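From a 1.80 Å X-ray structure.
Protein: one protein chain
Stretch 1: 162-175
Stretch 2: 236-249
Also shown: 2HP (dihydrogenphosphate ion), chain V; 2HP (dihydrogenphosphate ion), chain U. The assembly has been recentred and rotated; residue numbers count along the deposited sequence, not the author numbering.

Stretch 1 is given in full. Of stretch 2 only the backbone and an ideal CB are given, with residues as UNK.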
ATOM      1  N   HIS A 162       8.971  -1.190 -35.682  1.00 25.78           N
ATOM      2  CA  HIS A 162       9.186  -0.404 -36.896  1.00 30.51           C
ATOM      3  C   HIS A 162       7.939   0.325 -37.351  1.00 35.20           C
ATOM      4  O   HIS A 162       6.857  -0.270 -37.443  1.00 31.73           O
ATOM      5  CB  HIS A 162       9.660  -1.299 -38.061  1.00 29.88           C
ATOM      6  CG  HIS A 162      10.978  -1.947 -37.821  1.00 43.85           C
ATOM      7  ND1 HIS A 162      12.173  -1.339 -38.143  1.00 50.52           N
ATOM      8  CD2 HIS A 162      11.304  -3.144 -37.280  1.00 36.01           C
ATOM      9  CE1 HIS A 162      13.172  -2.135 -37.820  1.00 45.31           C
ATOM     10  NE2 HIS A 162      12.672  -3.242 -37.297  1.00 41.79           N
ATOM     11  N   THR A 163       8.105   1.599 -37.704  1.00 29.33           N
ATOM     12  CA  THR A 163       6.997   2.356 -38.265  1.00 35.67           C
ATOM     13  C   THR A 163       7.470   3.171 -39.432  1.00 40.93           C
ATOM     14  O   THR A 163       8.635   3.589 -39.500  1.00 42.62           O
ATOM     15  CB  THR A 163       6.295   3.277 -37.219  1.00 35.71           C
ATOM     16  OG1 THR A 163       5.226   3.982 -37.865  1.00 35.53           O
ATOM     17  CG2 THR A 163       7.298   4.304 -36.618  1.00 32.05           C
ATOM     18  N   SER A 164       6.580   3.398 -40.381  1.00 38.60           N
ATOM     19  CA  SER A 164       6.918   4.279 -41.466  1.00 42.98           C
ATOM     20  C   SER A 164       5.947   5.458 -41.527  1.00 43.43           C
ATOM     21  O   SER A 164       5.825   6.114 -42.559  1.00 47.04           O
ATOM     22  CB  SER A 164       6.958   3.508 -42.787  1.00 45.73           C
ATOM     23  OG  SER A 164       5.732   2.842 -42.996  1.00 56.15           O
ATOM     24  N   GLY A 165       5.263   5.739 -40.419  1.00 38.41           N
ATOM     25  CA  GLY A 165       4.411   6.918 -40.370  1.00 41.40           C
ATOM     26  C   GLY A 165       2.997   6.723 -39.838  1.00 39.29           C
ATOM     27  O   GLY A 165       2.262   7.690 -39.662  1.00 42.60           O
ATOM     28  N   ASN A 166       2.602   5.481 -39.601  1.00 34.25           N
ATOM     29  CA  ASN A 166       1.346   5.233 -38.902  1.00 32.58           C
ATOM     30  C   ASN A 166       1.478   4.064 -37.953  1.00 35.89           C
ATOM     31  O   ASN A 166       2.512   3.391 -37.934  1.00 40.06           O
ATOM     32  CB  ASN A 166       0.184   5.050 -39.879  1.00 42.05           C
ATOM     33  CG  ASN A 166       0.481   4.023 -40.928  1.00 48.85           C
ATOM     34  OD1 ASN A 166       1.091   2.995 -40.637  1.00 50.51           O
ATOM     35  ND2 ASN A 166       0.073   4.295 -42.166  1.00 52.01           N
ATOM     36  N   GLY A 167       0.446   3.847 -37.144  1.00 30.95           N
ATOM     37  CA  GLY A 167       0.457   2.775 -36.166  1.00 28.46           C
ATOM     38  C   GLY A 167      -0.145   3.268 -34.857  1.00 34.27           C
ATOM     39  O   GLY A 167      -0.167   4.477 -34.574  1.00 31.66           O
ATOM     40  N   TYR A 168      -0.626   2.327 -34.055  1.00 32.66           N
ATOM     41  CA  TYR A 168      -1.240   2.647 -32.775  1.00 31.32           C
ATOM     42  C   TYR A 168      -0.807   1.641 -31.749  1.00 33.40           C
ATOM     43  O   TYR A 168      -0.606   0.474 -32.065  1.00 37.67           O
ATOM     44  CB  TYR A 168      -2.770   2.563 -32.885  1.00 35.66           C
ATOM     45  CG  TYR A 168      -3.385   3.537 -33.855  1.00 38.59           C
ATOM     46  CD1 TYR A 168      -3.597   4.855 -33.506  1.00 36.33           C
ATOM     47  CD2 TYR A 168      -3.755   3.125 -35.130  1.00 30.51           C
ATOM     48  CE1 TYR A 168      -4.156   5.747 -34.400  1.00 40.47           C
ATOM     49  CE2 TYR A 168      -4.318   4.002 -36.027  1.00 39.82           C
ATOM     50  CZ  TYR A 168      -4.511   5.315 -35.656  1.00 44.68           C
ATOM     51  OH  TYR A 168      -5.072   6.195 -36.543  1.00 51.78           O
ATOM     52  N   ILE A 169      -0.685   2.096 -30.507  1.00 27.34           N
ATOM     53  CA  ILE A 169      -0.559   1.186 -29.378  1.00 25.34           C
ATOM     54  C   ILE A 169      -1.521   1.717 -28.317  1.00 31.02           C
ATOM     55  O   ILE A 169      -1.521   2.895 -28.025  1.00 31.62           O
ATOM     56  CB  ILE A 169       0.870   1.159 -28.824  1.00 29.86           C
ATOM     57  CG1 ILE A 169       1.861   0.815 -29.938  1.00 29.49           C
ATOM     58  CG2 ILE A 169       0.983   0.147 -27.674  1.00 30.53           C
ATOM     59  CD1 ILE A 169       3.320   0.788 -29.499  1.00 29.50           C
ATOM     60  N   SER A 170      -2.387   0.859 -27.787  1.00 26.38           N
ATOM     61  CA  SER A 170      -3.260   1.283 -26.690  1.00 29.90           C
ATOM     62  C   SER A 170      -3.012   0.409 -25.474  1.00 28.53           C
ATOM     63  O   SER A 170      -2.631  -0.748 -25.610  1.00 28.55           O
ATOM     64  CB  SER A 170      -4.732   1.158 -27.091  1.00 36.49           C
ATOM     65  OG  SER A 170      -5.035   2.017 -28.165  1.00 46.69           O
ATOM     66  N   PHE A 171      -3.264   0.952 -24.286  1.00 28.71           N
ATOM     67  CA  PHE A 171      -3.190   0.154 -23.066  1.00 31.44           C
ATOM     68  C   PHE A 171      -3.999   0.827 -21.961  1.00 30.81           C
ATOM     69  O   PHE A 171      -4.277   2.015 -22.036  1.00 35.52           O
ATOM     70  CB  PHE A 171      -1.727  -0.091 -22.652  1.00 27.64           C
ATOM     71  CG  PHE A 171      -0.833   1.105 -22.806  1.00 30.74           C
ATOM     72  CD1 PHE A 171      -0.718   2.047 -21.792  1.00 35.93           C
ATOM     73  CD2 PHE A 171      -0.092   1.283 -23.958  1.00 25.50           C
ATOM     74  CE1 PHE A 171       0.110   3.155 -21.931  1.00 35.57           C
ATOM     75  CE2 PHE A 171       0.743   2.388 -24.105  1.00 34.31           C
ATOM     76  CZ  PHE A 171       0.845   3.327 -23.091  1.00 32.39           C
ATOM     77  N   ARG A 172      -4.406   0.055 -20.962  1.00 36.67           N
ATOM     78  CA  ARG A 172      -5.167   0.592 -19.831  1.00 29.89           C
ATOM     79  C   ARG A 172      -4.213   0.795 -18.674  1.00 36.80           C
ATOM     80  O   ARG A 172      -3.425  -0.092 -18.364  1.00 38.13           O
ATOM     81  CB  ARG A 172      -6.266  -0.395 -19.391  1.00 29.76           C
ATOM     82  CG  ARG A 172      -7.074   0.107 -18.213  1.00 37.43           C
ATOM     83  CD  ARG A 172      -7.640  -0.992 -17.316  1.00 42.18           C
ATOM     84  NE  ARG A 172      -6.601  -1.679 -16.546  1.00 43.25           N
ATOM     85  CZ  ARG A 172      -6.861  -2.696 -15.721  1.00 53.57           C
ATOM     86  NH1 ARG A 172      -8.111  -3.140 -15.582  1.00 62.44           N
ATOM     87  NH2 ARG A 172      -5.885  -3.293 -15.046  1.00 41.63           N
ATOM     88  N   LEU A 173      -4.275   1.958 -18.032  1.00 32.69           N
ATOM     89  CA  LEU A 173      -3.475   2.208 -16.832  1.00 34.01           C
ATOM     90  C   LEU A 173      -4.401   2.504 -15.676  1.00 32.74           C
ATOM     91  O   LEU A 173      -5.293   3.342 -15.805  1.00 33.72           O
ATOM     92  CB  LEU A 173      -2.549   3.404 -17.039  1.00 29.42           C
ATOM     93  CG  LEU A 173      -1.559   3.307 -18.189  1.00 29.32           C
ATOM     94  CD1 LEU A 173      -0.720   4.585 -18.258  1.00 31.26           C
ATOM     95  CD2 LEU A 173      -0.657   2.092 -18.008  1.00 32.15           C
ATOM     96  N   ARG A 174      -4.205   1.840 -14.543  1.00 34.81           N
ATOM     97  CA  ARG A 174      -5.039   2.145 -13.387  1.00 38.80           C
ATOM     98  C   ARG A 174      -4.457   3.397 -12.745  1.00 38.88           C
ATOM     99  O   ARG A 174      -3.416   3.880 -13.175  1.00 37.13           O
ATOM    100  CB  ARG A 174      -5.016   0.993 -12.399  1.00 49.76           C
ATOM    101  CG  ARG A 174      -3.612   0.684 -11.929  1.00 60.92           C
ATOM    102  CD  ARG A 174      -3.622  -0.073 -10.630  1.00 81.02           C
ATOM    103  NE  ARG A 174      -2.264  -0.377 -10.212  1.00 93.22           N
ATOM    104  CZ  ARG A 174      -1.606  -1.492 -10.521  1.00 97.12           C
ATOM    105  NH1 ARG A 174      -2.179  -2.447 -11.254  1.00 90.27           N
ATOM    106  NH2 ARG A 174      -0.363  -1.647 -10.082  1.00101.24           N
ATOM    107  N   LYS A 175      -5.104   3.901 -11.710  1.00 24.30           N
ATOM    108  CA  LYS A 175      -4.684   5.157 -11.091  1.00 25.68           C
ATOM    109  C   LYS A 175      -3.207   5.160 -10.735  1.00 29.48           C
ATOM    110  O   LYS A 175      -2.643   4.162 -10.276  1.00 33.86           O
ATOM    111  CB  LYS A 175      -5.530   5.478  -9.847  1.00 28.21           C
ATOM    112  CG  LYS A 175      -5.321   4.534  -8.665  1.00 32.27           C
ATOM    113  CD  LYS A 175      -6.369   4.797  -7.564  1.00 27.30           C
ATOM    114  CE  LYS A 175      -6.107   3.962  -6.314  1.00 32.21           C
ATOM    115  NZ  LYS A 175      -4.872   4.432  -5.609  1.00 36.85           N
ATOM    116  N   UNK A 236     -10.130   8.095 -16.287  1.00 28.56           N
ATOM    117  CA  UNK A 236      -9.821   7.860 -17.695  1.00 34.40           C
ATOM    118  C   UNK A 236      -8.573   7.014 -17.763  1.00 31.49           C
ATOM    119  O   UNK A 236      -7.483   7.493 -17.519  1.00 29.32           O
ATOM    120  CB  UNK A 236      -9.639   9.171 -18.462  1.00 34.40           C
ATOM    121  N   UNK A 237      -8.729   5.735 -18.083  1.00 22.99           N
ATOM    122  CA  UNK A 237      -7.613   4.816 -17.924  1.00 30.96           C
ATOM    123  C   UNK A 237      -7.058   4.329 -19.247  1.00 29.64           C
ATOM    124  O   UNK A 237      -5.970   3.780 -19.285  1.00 28.86           O
ATOM    125  CB  UNK A 237      -8.043   3.616 -17.078  1.00 30.96           C
ATOM    126  N   UNK A 238      -7.816   4.502 -20.321  1.00 32.56           N
ATOM    127  CA  UNK A 238      -7.357   3.989 -21.609  1.00 36.36           C
ATOM    128  C   UNK A 238      -6.458   5.000 -22.316  1.00 29.93           C
ATOM    129  O   UNK A 238      -6.850   6.130 -22.615  1.00 34.28           O
ATOM    130  CB  UNK A 238      -8.552   3.637 -22.497  1.00 36.36           C
ATOM    131  N   UNK A 239      -5.223   4.590 -22.528  1.00 21.67           N
ATOM    132  CA  UNK A 239      -4.207   5.466 -23.121  1.00 25.55           C
ATOM    133  C   UNK A 239      -3.989   5.039 -24.569  1.00 26.88           C
ATOM    134  O   UNK A 239      -3.957   3.843 -24.871  1.00 30.06           O
ATOM    135  CB  UNK A 239      -2.897   5.414 -22.332  1.00 25.55           C
ATOM    136  N   UNK A 240      -3.848   6.011 -25.463  1.00 29.17           N
ATOM    137  CA  UNK A 240      -3.620   5.699 -26.880  1.00 29.19           C
ATOM    138  C   UNK A 240      -2.386   6.406 -27.430  1.00 32.98           C
ATOM    139  O   UNK A 240      -2.263   7.628 -27.333  1.00 32.04           O
ATOM    140  CB  UNK A 240      -4.846   6.087 -27.709  1.00 29.19           C
ATOM    141  N   UNK A 241      -1.464   5.629 -27.992  1.00 27.88           N
ATOM    142  CA  UNK A 241      -0.303   6.197 -28.668  1.00 24.29           C
ATOM    143  C   UNK A 241      -0.551   6.079 -30.170  1.00 33.31           C
ATOM    144  O   UNK A 241      -0.959   5.024 -30.645  1.00 39.20           O
ATOM    145  CB  UNK A 241       0.991   5.493 -28.256  1.00 24.29           C
ATOM    146  N   UNK A 242      -0.347   7.167 -30.904  1.00 27.63           N
ATOM    147  CA  UNK A 242      -0.554   7.169 -32.351  1.00 30.62           C
ATOM    148  C   UNK A 242       0.674   7.718 -33.033  1.00 34.38           C
ATOM    149  O   UNK A 242       1.198   8.758 -32.621  1.00 35.81           O
ATOM    150  CB  UNK A 242      -1.790   7.986 -32.734  1.00 30.62           C
ATOM    151  N   UNK A 243       1.131   7.040 -34.085  1.00 33.11           N
ATOM    152  CA  UNK A 243       2.182   7.600 -34.943  1.00 30.08           C
ATOM    153  C   UNK A 243       1.464   8.458 -35.977  1.00 33.69           C
ATOM    154  O   UNK A 243       0.556   7.974 -36.664  1.00 34.29           O
ATOM    155  CB  UNK A 243       3.035   6.513 -35.600  1.00 30.08           C
ATOM    156  N   UNK A 244       1.860   9.721 -36.113  1.00 32.85           N
ATOM    157  CA  UNK A 244       1.045  10.651 -36.908  1.00 36.24           C
ATOM    158  C   UNK A 244       1.734  11.272 -38.108  1.00 37.59           C
ATOM    159  O   UNK A 244       1.110  12.016 -38.865  1.00 43.93           O
ATOM    160  CB  UNK A 244       0.551  11.782 -36.003  1.00 36.24           C
ATOM    161  N   UNK A 245       3.021  11.002 -38.287  1.00 36.18           N
ATOM    162  CA  UNK A 245       3.766  11.748 -39.306  1.00 42.49           C
ATOM    163  C   UNK A 245       3.449  11.370 -40.754  1.00 39.04           C
ATOM    164  O   UNK A 245       3.766  12.113 -41.676  1.00 40.84           O
ATOM    165  CB  UNK A 245       5.265  11.553 -39.068  1.00 42.49           C
ATOM    166  N   UNK A 246       2.813  10.227 -40.956  1.00 43.87           N
ATOM    167  CA  UNK A 246       2.262   9.925 -42.265  1.00 51.18           C
ATOM    168  C   UNK A 246       3.012   8.860 -43.034  1.00 58.66           C
ATOM    169  O   UNK A 246       4.216   8.991 -43.270  1.00 46.74           O
ATOM    170  CB  UNK A 246       2.219  11.204 -43.103  1.00 51.18           C
ATOM    171  N   UNK A 247       2.273   7.833 -43.457  1.00 71.11           N
ATOM    172  CA  UNK A 247       2.833   6.621 -44.031  1.00 74.75           C
ATOM    173  C   UNK A 247       3.826   6.756 -45.178  1.00 75.17           C
ATOM    174  O   UNK A 247       4.747   5.942 -45.309  1.00 74.30           O
ATOM    175  CB  UNK A 247       1.672   5.752 -44.519  1.00 74.75           C
ATOM    176  N   UNK A 248       3.655   7.768 -46.019  1.00 69.13           N
ATOM    177  CA  UNK A 248       4.496   7.871 -47.199  1.00 81.32           C
ATOM    178  C   UNK A 248       5.635   8.868 -47.101  1.00 78.91           C
ATOM    179  O   UNK A 248       6.280   9.191 -48.101  1.00 78.81           O
ATOM    180  CB  UNK A 248       3.624   8.240 -48.401  1.00 81.32           C
ATOM    181  N   UNK A 249       5.896   9.355 -45.895  1.00 74.41           N
ATOM    182  CA  UNK A 249       6.854  10.447 -45.723  1.00 69.55           C
ATOM    183  C   UNK A 249       8.300  10.095 -46.097  1.00 64.22           C
ATOM    184  O   UNK A 249       9.027  10.934 -46.605  1.00 61.29           O
ATOM    185  CB  UNK A 249       6.818  10.917 -44.267  1.00 69.55           C
TER
HETATM  186  P   2HP V 402     -11.729   5.116 -20.168  1.00 48.73           P
HETATM  187  O1  2HP V 402     -10.943   6.316 -20.774  1.00 52.26           O
HETATM  188  O2  2HP V 402     -10.974   4.482 -19.043  1.00 44.20           O
HETATM  189  O3  2HP V 402     -11.748   4.005 -21.158  1.00 48.98           O
HETATM  190  O4  2HP V 402     -13.187   5.458 -19.761  1.00 77.42           O
HETATM  191  P   2HP U 401      -2.278  -4.779 -14.835  1.00 50.65           P
HETATM  192  O1  2HP U 401      -2.676  -3.325 -14.839  1.00 55.48           O
HETATM  193  O2  2HP U 401      -3.566  -5.423 -15.244  1.00 35.64           O
HETATM  194  O3  2HP U 401      -1.851  -5.182 -13.388  1.00 46.99           O
HETATM  195  O4  2HP U 401      -1.189  -5.148 -15.891  1.00 54.88           O

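Strand 238-243 runs antiparallel to strand 168-172, so the side chains of 238-242 alternate between the face bearing Tyr-168, Ser-170 and Arg-172 and the face bearing Ile-169 and Phe-171.

Position 236 points away, with nothing of stretch 1 within reach; almost anything would suit. It is Tyr-236.

At 237 the CB points toward stretch 1, 3.0 Å from Leu-173 O and 3.8 Å from Arg-172 CG. The Arg-172 side chain nearby favours an acid, though a neutral polar chain could also fit. Glu-237 is deposited. Its OE1 lies 4.2 Å from Arg-172 NE, well out of the guanidinium plane, so charge alone is at work. Its backbone O accepts from Leu-173 N (2.8 Å), and its N donates to O2 of the chain V phosphate (2.7 Å).

Position 238 shares the face of Arg-172, with the phosphate beside it; small polar or charged chains would serve. Asp-238 brings OD1 to 3.8 Å from Arg-172 CB.

At 239 the CB joins the Phe-171 face, 4.7 Å from Leu-173 CD1: a site for a compact apolar chain. Val-239 packs CB against Phe-171 CE1 and CG2 against Leu-173 CD1, both at 3.8 Å. Val-239 N donates a hydrogen bond to Phe-171 O (2.8 Å), and Val-239 O accepts one from Phe-171 N (3.0 Å).

Position 240 pairs with Ser-170, and its CB is 4.1 Å from Ser-170 OG. The Tyr-168 ring lies further along, inviting a long chain. Lys-240, extended with every chi t, sets CE 3.4 Å from Tyr-168 CD1.

At 241 the neighbours are Ile-169 and Phe-171, so a large apolar group is apt. Phe-241 meets Ile-169 CG1 at its ring edge, Phe-241 CD2 to Ile-169 CG1 being 3.8 Å.

The CB at 242 is 3.7 Å from Tyr-168 CE1, favouring something small. Ser-242 places OG at the edge of the Tyr-168 ring, 3.5 Å from Tyr-168 CD1.

Position 243 points toward Asn-166 and Thr-163; a small branched apolar chain or threonine would suit. Val-243 brings CG1 to 3.6 Å from Thr-163 OG1, and its N donates to Gly-167 O (2.9 Å).

Position 244 points away and is free: Thr-244.

At 245 the CB points sideways, 4.9 Å from Gly-165 CA, which a flat ring could cover. Tyr-245 does so: its ring centroid lies 3.5 Å from Gly-165 CA, which sits over the ring face.

Position 246, with phi/psi of 108/126, calls for glycine; Gly-246 N donates to Gly-165 O (2.9 Å). At 247 the backbone angles would allow any residue, but a CB would sit a tight 3.2 Å from Asn-166 ND2, so something minimal is easiest; it is Gly-247. Position 248 has room for a side chain but is Gly-248. Position 249 points sideways, its CB 5.2 Å from Ser-164 O, so stretch 1 asks little of it; Leu-249 is deposited and ends a type I turn that begins at Gly-246.

Stretch 2, residues 236-249: YEDVKFSVTYGGGL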
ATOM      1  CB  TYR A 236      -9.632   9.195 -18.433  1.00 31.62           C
ATOM      2  CG  TYR A 236     -10.922   9.968 -18.528  1.00 33.31           C
ATOM      3  CD1 TYR A 236     -11.782   9.787 -19.599  1.00 38.75           C
ATOM      4  CD2 TYR A 236     -11.306  10.832 -17.517  1.00 39.26           C
ATOM      5  CE1 TYR A 236     -12.974  10.463 -19.672  1.00 43.62           C
ATOM      6  CE2 TYR A 236     -12.510  11.527 -17.583  1.00 40.41           C
ATOM      7  CZ  TYR A 236     -13.337  11.333 -18.663  1.00 47.77           C
ATOM      8  OH  TYR A 236     -14.536  12.008 -18.738  1.00 56.81           O
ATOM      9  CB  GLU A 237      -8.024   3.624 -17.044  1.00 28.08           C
ATOM     10  CG  GLU A 237      -8.511   4.070 -15.670  1.00 34.63           C
ATOM     11  CD  GLU A 237      -8.738   2.934 -14.678  1.00 35.51           C
ATOM     12  OE1 GLU A 237      -8.441   1.769 -15.004  1.00 37.36           O
ATOM     13  OE2 GLU A 237      -9.247   3.216 -13.563  1.00 40.36           O
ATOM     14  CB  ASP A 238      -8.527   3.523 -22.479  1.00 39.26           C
ATOM     15  CG  ASP A 238      -9.142   2.195 -21.983  1.00 50.93           C
ATOM     16  OD1 ASP A 238      -8.469   1.137 -22.036  1.00 41.51           O
ATOM     17  OD2 ASP A 238     -10.301   2.211 -21.537  1.00 56.61           O
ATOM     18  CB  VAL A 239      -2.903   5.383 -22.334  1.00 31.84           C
ATOM     19  CG1 VAL A 239      -1.813   6.252 -22.977  1.00 24.42           C
ATOM     20  CG2 VAL A 239      -3.142   5.793 -20.881  1.00 38.07           C
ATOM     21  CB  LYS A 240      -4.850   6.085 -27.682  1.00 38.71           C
ATOM     22  CG  LYS A 240      -4.767   5.734 -29.147  1.00 56.94           C
ATOM     23  CD  LYS A 240      -6.061   6.126 -29.838  1.00 65.78           C
ATOM     24  CE  LYS A 240      -5.968   5.950 -31.334  1.00 76.77           C
ATOM     25  NZ  LYS A 240      -7.206   6.442 -32.011  1.00 83.07           N
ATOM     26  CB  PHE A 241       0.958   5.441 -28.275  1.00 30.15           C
ATOM     27  CG  PHE A 241       2.082   5.608 -29.254  1.00 32.48           C
ATOM     28  CD1 PHE A 241       2.715   6.831 -29.396  1.00 38.66           C
ATOM     29  CD2 PHE A 241       2.494   4.542 -30.043  1.00 40.83           C
ATOM     30  CE1 PHE A 241       3.748   6.996 -30.301  1.00 42.35           C
ATOM     31  CE2 PHE A 241       3.533   4.687 -30.949  1.00 39.81           C
ATOM     32  CZ  PHE A 241       4.161   5.930 -31.087  1.00 38.08           C
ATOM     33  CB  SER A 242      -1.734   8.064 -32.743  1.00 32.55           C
ATOM     34  OG  SER A 242      -2.830   7.898 -31.868  1.00 46.31           O
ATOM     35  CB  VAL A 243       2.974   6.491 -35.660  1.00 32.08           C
ATOM     36  CG1 VAL A 243       4.056   7.111 -36.538  1.00 28.91           C
ATOM     37  CG2 VAL A 243       3.595   5.527 -34.655  1.00 32.68           C
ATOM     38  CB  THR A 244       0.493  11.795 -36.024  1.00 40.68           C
ATOM     39  OG1 THR A 244       1.596  12.483 -35.430  1.00 42.82           O
ATOM     40  CG2 THR A 244      -0.418  11.264 -34.919  1.00 42.64           C
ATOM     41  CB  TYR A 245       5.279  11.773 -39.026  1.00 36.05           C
ATOM     42  CG  TYR A 245       6.013  10.450 -39.131  1.00 34.95           C
ATOM     43  CD1 TYR A 245       6.532  10.020 -40.343  1.00 40.98           C
ATOM     44  CD2 TYR A 245       6.225   9.659 -38.012  1.00 35.26           C
ATOM     45  CE1 TYR A 245       7.229   8.826 -40.442  1.00 35.94           C
ATOM     46  CE2 TYR A 245       6.919   8.478 -38.100  1.00 33.33           C
ATOM     47  CZ  TYR A 245       7.429   8.075 -39.324  1.00 32.82           C
ATOM     48  OH  TYR A 245       8.119   6.890 -39.440  1.00 38.61           O
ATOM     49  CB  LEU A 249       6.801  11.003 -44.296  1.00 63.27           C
ATOM     50  CG  LEU A 249       7.412  12.403 -44.177  1.00 52.66           C
ATOM     51  CD1 LEU A 249       6.630  13.370 -45.021  1.00 51.57           C
ATOM     52  CD2 LEU A 249       7.458  12.872 -42.742  1.00 49.78           C
TER
HETATM   53  O   HOH W   1      -1.586   6.278 -36.907  1.00 36.92           O
HETATM   54  O   HOH W   2      -7.689   2.868 -10.814  1.00 30.22           O
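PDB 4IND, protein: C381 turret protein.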